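Local coordinates for protein putative Nitroreductase (Anabaena variabilis ATCC 29413, PDB 3EO7) that binds flavin mononucleotide and probably works as an FMN-dependent oxidoreductase of the nitroreductase family, at residues 166-171 with 183-188; 172-175 with 180-183. All coordinates share one frame; numbering follows the deposited sequence.

Contact 1 of 2, residues 166-171 with 183-188. With FMN (flavin mononucleotide), chain B.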
# COMPACT_ATOMS: atom_id res chain seq x y z
N VAL A 166 0.63 10.31 -5.87
CA VAL A 166 -0.27 9.19 -6.13
C VAL A 166 -1.67 9.66 -5.80
O VAL A 166 -1.93 10.13 -4.68
CB VAL A 166 0.02 7.92 -5.33
CG1 VAL A 166 -0.95 6.77 -5.74
CG2 VAL A 166 1.45 7.49 -5.55
N THR A 167 -2.55 9.54 -6.78
CA THR A 167 -3.95 9.85 -6.58
C THR A 167 -4.77 8.57 -6.72
O THR A 167 -4.25 7.51 -7.17
CB THR A 167 -4.47 10.80 -7.66
OG1 THR A 167 -4.49 10.13 -8.93
CG2 THR A 167 -3.67 12.11 -7.72
N ALA A 168 -6.05 8.68 -6.36
CA ALA A 168 -7.04 7.59 -6.51
C ALA A 168 -8.18 8.11 -7.39
O ALA A 168 -8.71 9.21 -7.12
CB ALA A 168 -7.61 7.12 -5.12
N VAL A 169 -8.52 7.34 -8.43
CA VAL A 169 -9.68 7.61 -9.30
C VAL A 169 -10.77 6.72 -8.69
O VAL A 169 -10.79 5.47 -8.86
CB VAL A 169 -9.41 7.29 -10.78
CG1 VAL A 169 -10.65 7.55 -11.59
CG2 VAL A 169 -8.21 8.11 -11.32
N PHE A 170 -11.63 7.34 -7.91
CA PHE A 170 -12.54 6.61 -7.03
C PHE A 170 -13.40 5.56 -7.71
O PHE A 170 -13.50 4.43 -7.22
CB PHE A 170 -13.44 7.57 -6.27
CG PHE A 170 -12.70 8.69 -5.59
CD1 PHE A 170 -11.71 8.42 -4.62
CD2 PHE A 170 -12.98 9.99 -5.90
CE1 PHE A 170 -11.03 9.46 -4.00
CE2 PHE A 170 -12.29 11.02 -5.28
CZ PHE A 170 -11.32 10.74 -4.35
N TYR A 171 -14.01 5.94 -8.82
CA TYR A 171 -14.94 5.05 -9.48
C TYR A 171 -14.31 3.76 -9.97
O TYR A 171 -15.01 2.76 -10.14
CB TYR A 171 -15.66 5.76 -10.61
CG TYR A 171 -16.82 4.95 -11.16
CD1 TYR A 171 -17.95 4.72 -10.37
CD2 TYR A 171 -16.80 4.45 -12.44
CE1 TYR A 171 -19.01 4.00 -10.85
CE2 TYR A 171 -17.88 3.73 -12.93
CZ TYR A 171 -18.98 3.53 -12.13
OH TYR A 171 -20.06 2.80 -12.57
N ARG A 183 -11.63 1.55 1.47
CA ARG A 183 -10.65 0.66 2.10
C ARG A 183 -9.71 0.09 1.03
O ARG A 183 -8.49 0.16 1.16
CB ARG A 183 -11.34 -0.52 2.79
CG ARG A 183 -12.25 -0.15 3.93
CD ARG A 183 -12.94 -1.42 4.35
NE ARG A 183 -13.87 -1.36 5.46
CZ ARG A 183 -13.93 -2.29 6.42
NH1 ARG A 183 -13.03 -3.27 6.47
NH2 ARG A 183 -14.86 -2.22 7.35
N ARG A 184 -10.31 -0.46 -0.03
CA ARG A 184 -9.54 -1.12 -1.08
C ARG A 184 -8.60 -0.14 -1.81
O ARG A 184 -7.45 -0.48 -2.11
CB ARG A 184 -10.45 -1.83 -2.11
CG ARG A 184 -11.51 -2.74 -1.51
CD ARG A 184 -10.97 -3.88 -0.68
NE ARG A 184 -12.07 -4.82 -0.45
CZ ARG A 184 -13.02 -4.68 0.47
NH1 ARG A 184 -12.97 -3.75 1.40
NH2 ARG A 184 -14.01 -5.55 0.49
N ILE A 185 -9.08 1.06 -2.09
CA ILE A 185 -8.27 2.08 -2.73
C ILE A 185 -7.02 2.38 -1.92
O ILE A 185 -5.92 2.47 -2.45
CB ILE A 185 -9.10 3.38 -2.89
CG1 ILE A 185 -10.11 3.24 -4.03
CG2 ILE A 185 -8.19 4.61 -3.18
CD1 ILE A 185 -11.20 4.33 -4.05
N CYS A 186 -7.20 2.56 -0.61
CA CYS A 186 -6.05 2.89 0.23
C CYS A 186 -5.07 1.72 0.36
O CYS A 186 -3.86 1.94 0.34
CB CYS A 186 -6.52 3.39 1.58
SG CYS A 186 -7.36 5.05 1.45
N LEU A 187 -5.59 0.51 0.49
CA LEU A 187 -4.74 -0.71 0.50
C LEU A 187 -3.96 -0.81 -0.80
O LEU A 187 -2.75 -1.05 -0.78
CB LEU A 187 -5.60 -1.96 0.71
CG LEU A 187 -6.21 -2.02 2.12
CD1 LEU A 187 -7.34 -3.08 2.15
CD2 LEU A 187 -5.12 -2.31 3.14
N ASP A 188 -4.67 -0.72 -1.94
CA ASP A 188 -4.04 -0.78 -3.27
C ASP A 188 -2.90 0.25 -3.36
O ASP A 188 -1.81 -0.03 -3.87
CB ASP A 188 -5.04 -0.44 -4.39
CG ASP A 188 -6.05 -1.54 -4.66
OD1 ASP A 188 -6.07 -2.59 -3.97
OD2 ASP A 188 -6.85 -1.31 -5.60
N1 FMN B . -7.33 -11.84 -4.51
C2 FMN B . -8.28 -12.78 -4.15
O2 FMN B . -8.36 -13.86 -4.72
N3 FMN B . -9.22 -12.55 -3.17
C4 FMN B . -9.30 -11.37 -2.50
O4 FMN B . -10.04 -11.30 -1.51
C4A FMN B . -8.35 -10.40 -2.83
N5 FMN B . -8.41 -9.16 -2.22
C5A FMN B . -7.39 -8.21 -2.49
C6 FMN B . -7.35 -6.99 -1.81
C7 FMN B . -6.36 -6.05 -2.09
C7M FMN B . -6.26 -4.77 -1.25
C8 FMN B . -5.39 -6.31 -3.05
C8M FMN B . -4.19 -5.42 -3.26
C9 FMN B . -5.41 -7.54 -3.74
C9A FMN B . -6.41 -8.49 -3.46
N10 FMN B . -6.45 -9.70 -4.14
C10 FMN B . -7.38 -10.64 -3.82
C1' FMN B . -5.58 -9.94 -5.36
C2' FMN B . -6.07 -9.23 -6.60
O2' FMN B . -7.16 -9.98 -7.19
C3' FMN B . -4.90 -9.08 -7.58
O3' FMN B . -3.93 -8.18 -7.04
C4' FMN B . -5.33 -8.65 -9.00
O4' FMN B . -6.20 -9.65 -9.60
C5' FMN B . -4.11 -8.42 -9.86
O5' FMN B . -3.31 -9.57 -9.96
P FMN B . -1.79 -9.58 -9.52
O1P FMN B . -1.74 -9.31 -8.02
O2P FMN B . -1.29 -10.98 -9.87
O3P FMN B . -1.03 -8.53 -10.27
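Ile185 of helix 181-202 sets CG2 against Ala168 at the end of strand 162-169 and CD1 against Phe170 just beyond it. The beta-branch methyl CG2 meets Ala168 CB at 3.2 Å, closer than two carbons usually stand. With CG1 anti to the carbonyl carbon (chi1 -76°), CG2 lies anti to the backbone N and faces the strand, while the longer arm extends (chi2 166°) until CD1 reaches Phe170. There CD1 lies 3.9 Å from Phe170 O and 4.2 Å from Phe170 CD1, arriving at the edge of the ring, near its plane. Over one face of the Phe170 ring stands Ala168 O, 3.9 Å above the plane and offset toward the rim. A methyl suits position 168, where helix and strand come so close, and the fork of isoleucine lets position 185 meet both neighbours at once. Farther along the helix, Leu187 CB touches the flavin methyl C7M at 3.5 Å, and Asp188 OD1 comes equally near C8M; Ser102 OG and Ala103 N hydrogen-bond the Asp188 carboxylate. No hydrogen bond joins the two segments: van der Waals fit, tight at Ala168, holds them together, and the hydrogen bonds of Asp188 lie next to the flavin methyls.

Contact 2 of 2, residues 172-175 with 180-183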
# COMPACT_ATOMS: atom_id res chain seq x y z
N ARG A 172 -13.00 3.78 -10.25
CA ARG A 172 -12.34 2.57 -10.72
C ARG A 172 -12.60 1.39 -9.75
O ARG A 172 -12.81 0.25 -10.19
CB ARG A 172 -10.84 2.81 -10.91
CG ARG A 172 -10.52 3.70 -12.09
CD ARG A 172 -9.01 3.74 -12.22
NE ARG A 172 -8.63 4.67 -13.26
CZ ARG A 172 -7.39 5.09 -13.48
NH1 ARG A 172 -6.40 4.61 -12.74
NH2 ARG A 172 -7.16 6.01 -14.43
N SER A 173 -12.58 1.68 -8.44
CA SER A 173 -12.85 0.66 -7.42
C SER A 173 -14.32 0.65 -7.02
O SER A 173 -14.90 -0.42 -6.85
CB SER A 173 -11.96 0.85 -6.19
OG SER A 173 -10.61 0.62 -6.52
N ALA A 174 -14.92 1.83 -6.90
CA ALA A 174 -16.33 1.94 -6.46
C ALA A 174 -17.30 1.23 -7.40
O ALA A 174 -18.39 0.80 -7.00
CB ALA A 174 -16.74 3.43 -6.23
N TRP A 175 -16.94 1.17 -8.67
CA TRP A 175 -17.72 0.46 -9.69
C TRP A 175 -18.02 -0.94 -9.16
O TRP A 175 -19.14 -1.43 -9.32
CB TRP A 175 -16.98 0.45 -11.03
CG TRP A 175 -17.59 -0.50 -12.02
CD1 TRP A 175 -18.69 -0.29 -12.76
CD2 TRP A 175 -17.15 -1.83 -12.30
NE1 TRP A 175 -18.97 -1.42 -13.53
CE2 TRP A 175 -18.03 -2.37 -13.25
CE3 TRP A 175 -16.09 -2.61 -11.85
CZ2 TRP A 175 -17.87 -3.65 -13.77
CZ3 TRP A 175 -15.93 -3.88 -12.36
CH2 TRP A 175 -16.80 -4.39 -13.31
N ARG A 180 -17.46 0.56 0.06
CA ARG A 180 -16.33 -0.21 0.61
C ARG A 180 -15.04 0.04 -0.16
O ARG A 180 -13.97 -0.32 0.28
CB ARG A 180 -16.62 -1.71 0.58
CG ARG A 180 -17.85 -2.13 1.36
CD ARG A 180 -17.87 -3.63 1.58
NE ARG A 180 -18.91 -4.04 2.53
CZ ARG A 180 -20.15 -4.39 2.21
NH1 ARG A 180 -20.57 -4.36 0.96
NH2 ARG A 180 -20.98 -4.77 3.17
N ALA A 181 -15.17 0.61 -1.37
CA ALA A 181 -14.01 0.90 -2.19
C ALA A 181 -12.95 1.75 -1.49
O ALA A 181 -11.79 1.62 -1.85
CB ALA A 181 -14.40 1.58 -3.53
N TYR A 182 -13.31 2.63 -0.56
CA TYR A 182 -12.29 3.47 0.06
C TYR A 182 -11.23 2.64 0.79
O TYR A 182 -10.04 2.97 0.69
CB TYR A 182 -12.89 4.53 0.98
CG TYR A 182 -12.01 5.75 1.11
CD1 TYR A 182 -11.84 6.63 0.03
CD2 TYR A 182 -11.37 6.07 2.31
CE1 TYR A 182 -11.06 7.77 0.15
CE2 TYR A 182 -10.61 7.24 2.43
CZ TYR A 182 -10.46 8.07 1.37
OH TYR A 182 -9.71 9.21 1.51
N ARG A 183 -11.63 1.55 1.47
CA ARG A 183 -10.65 0.66 2.10
C ARG A 183 -9.71 0.09 1.03
O ARG A 183 -8.49 0.16 1.16
CB ARG A 183 -11.34 -0.52 2.79
CG ARG A 183 -12.25 -0.15 3.93
CD ARG A 183 -12.94 -1.42 4.35
NE ARG A 183 -13.87 -1.36 5.46
CZ ARG A 183 -13.93 -2.29 6.42
NH1 ARG A 183 -13.03 -3.27 6.47
NH2 ARG A 183 -14.86 -2.22 7.35
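Two successive helices of the nitroreductase fold, joined by a short turn, meet here: helix 170-177 packs against the beginning part of helix 181-202, and small residues line the place where they touch. The backbones are closest at Ala174 and Ala181, whose CA atoms are 5.0 Å apart. Such an approach suits alanine, which offers a methyl and nothing longer to hold the helices apart. Ala181 CB points into helix 170-177 and rests on its backbone as much as on its side chains: it is 3.4 Å from Ala174 N and 3.6 Å from Ser173 C. Ser173 CB lies 3.7 Å from Ala181 CB, and the serine thus meets Ala181 through CB and its backbone. No hydrogen bond crosses between the segments. Larger side chains of the two segments turn to other parts of the protein. Arg172 forms a salt bridge with Glu110, Trp175 NE1 bonds to Asp32 O, Tyr182 OH bonds to His275, and Arg180 makes a cation-pi contact with Tyr19. Helix 270-276 also reaches this junction, with Leu271 touching Ala181. The methyl groups of the two alanines complete the fit, Ala174 CB lying 4.0 Å from Ala181 CB.

In the fold
Both contacts hold helix 181-202 to the chain that precedes it, and they share Arg183. Contact 1 is the deeper, its centre about 10 Å from the centre of the chain against about 15 Å for that of contact 2, though both are buried. In contact 1 a branched side chain spans from helix to strand, at the seven-stranded antiparallel sheet and near the flavin; in contact 2 a methyl settles on the neighbouring helix backbone, between segments on the two sides of the connecting turn. Neither has a hydrogen bond between its segments. In the conformer given, Ile185 CG1 packs 3.6 Å from Ser173 OG, so the two contacts adjoin.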